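Local coordinates for protein importin-95 (Chaetomium thermophilum, PDB 4XRI) that probably carries cargo proteins into the nucleus as a flexible, all-helical HEAT-repeat transport receptor, and probably binds a small GTPase, at residues Leu364-Gln367 and Thr372-Pro375. The protein carries 2 engineered substitutions. Numbering follows the deposited sequence.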
loop_
_atom_site.group_PDB
_atom_site.type_symbol
_atom_site.label_atom_id
_atom_site.label_comp_id
_atom_site.label_asym_id
_atom_site.label_seq_id
_atom_site.Cartn_x
_atom_site.Cartn_y
_atom_site.Cartn_z
ATOM N N LEU A 364 10.408 10.850 -10.334
ATOM C CA LEU A 364 10.036 9.825 -11.303
ATOM C C LEU A 364 10.824 9.961 -12.600
ATOM O O LEU A 364 11.184 8.963 -13.227
ATOM C CB LEU A 364 8.536 9.893 -11.599
ATOM C CG LEU A 364 7.579 9.543 -10.459
ATOM C CD1 LEU A 364 6.147 9.876 -10.856
ATOM C CD2 LEU A 364 7.700 8.073 -10.091
ATOM N N TYR A 365 11.085 11.203 -12.998
ATOM C CA TYR A 365 11.828 11.472 -14.220
ATOM C C TYR A 365 13.257 10.948 -14.117
ATOM O O TYR A 365 13.801 10.400 -15.078
ATOM C CB TYR A 365 11.840 12.972 -14.523
ATOM C CG TYR A 365 11.657 13.298 -15.989
ATOM C CD1 TYR A 365 12.679 13.075 -16.904
ATOM C CD2 TYR A 365 10.457 13.821 -16.462
ATOM C CE1 TYR A 365 12.512 13.364 -18.245
ATOM C CE2 TYR A 365 10.284 14.117 -17.799
ATOM C CZ TYR A 365 11.314 13.886 -18.685
ATOM O OH TYR A 365 11.140 14.177 -20.018
ATOM N N ALA A 366 13.856 11.120 -12.942
ATOM C CA ALA A 366 15.220 10.666 -12.695
ATOM C C ALA A 366 15.310 9.145 -12.768
ATOM O O ALA A 366 16.287 8.590 -13.269
ATOM C CB ALA A 366 15.706 11.159 -11.344
ATOM N N GLN A 367 14.274 8.480 -12.265
ATOM C CA GLN A 367 14.186 7.026 -12.327
ATOM C C GLN A 367 13.977 6.567 -13.765
ATOM O O GLN A 367 14.506 5.536 -14.187
ATOM C CB GLN A 367 13.044 6.511 -11.442
ATOM C CG GLN A 367 13.248 6.731 -9.953
ATOM C CD GLN A 367 12.049 6.298 -9.125
ATOM O OE1 GLN A 367 11.533 5.192 -9.288
ATOM N NE2 GLN A 367 11.596 7.175 -8.238
ATOM N N THR A 372 20.602 10.904 -18.079
ATOM C CA THR A 372 20.200 11.923 -19.046
ATOM C C THR A 372 19.685 13.188 -18.353
ATOM O O THR A 372 19.803 14.294 -18.883
ATOM C CB THR A 372 19.113 11.378 -20.003
ATOM O OG1 THR A 372 19.589 10.183 -20.633
ATOM C CG2 THR A 372 18.761 12.402 -21.077
ATOM N N ILE A 373 19.132 13.020 -17.156
ATOM C CA ILE A 373 18.523 14.129 -16.426
ATOM C C ILE A 373 19.555 15.022 -15.732
ATOM O O ILE A 373 19.248 16.142 -15.325
ATOM C CB ILE A 373 17.529 13.614 -15.364
ATOM C CG1 ILE A 373 16.510 14.697 -15.008
ATOM C CG2 ILE A 373 18.269 13.123 -14.122
ATOM C CD1 ILE A 373 15.440 14.226 -14.052
ATOM N N ILE A 374 20.783 14.531 -15.611
ATOM C CA ILE A 374 21.790 15.199 -14.789
ATOM C C ILE A 374 22.261 16.575 -15.310
ATOM O O ILE A 374 22.319 17.528 -14.530
ATOM C CB ILE A 374 23.014 14.285 -14.596
ATOM C CG1 ILE A 374 22.652 13.122 -13.673
ATOM C CG2 ILE A 374 24.189 15.065 -14.033
ATOM C CD1 ILE A 374 23.698 12.036 -13.621
ATOM N N PRO A 375 22.591 16.695 -16.615
ATOM C CA PRO A 375 23.061 18.021 -17.049
ATOM C C PRO A 375 22.057 19.180 -16.876
ATOM O O PRO A 375 22.483 20.252 -16.448
ATOM C CB PRO A 375 23.383 17.806 -18.534
ATOM C CG PRO A 375 23.690 16.363 -18.646
ATOM C CD PRO A 375 22.763 15.687 -17.680
#
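At the short connection between two consecutive helices of the HEAT-repeat solenoid, Ile373 folds back onto Tyr365 and Ala366 in the last turns of helix 354-369. It lies in a 3-10 segment that leads into helix 374-384, its CA 6.1 Å from the CA of Ala366. Its CG1 is anti to the backbone N (chi1 -157°), and with the chain extended beyond it (chi2 176°) CD1 reaches the preceding helix. That methyl does most of the touching: it sits 3.7 Å from the backbone N of Ala366, 3.8 Å from CB of Tyr365 and 4.1 Å from CB of Ala366. The other branch of Ile373 makes a looser contact, CG2 lying 4.2 Å from CA of Ala366. The CD1 methyl of Ile373 also approaches the Tyr365 ring obliquely, 4.1 Å from ring atom CD1 of Tyr365. The contact is small, apolar and buried, burying 124 Å² summed over both sides. Farther out, the Tyr365 side chain touches Ala328, Thr329, Val332 and Val333 of helix 324-340, and its OH is hydrogen-bonded to the carbonyl O of Ala325. Tyr365 thus carries helix 354-369 against helix 324-340, while Ile403, in the loop between helices 390-402 and 409-425, touches Ala366 and Ile373.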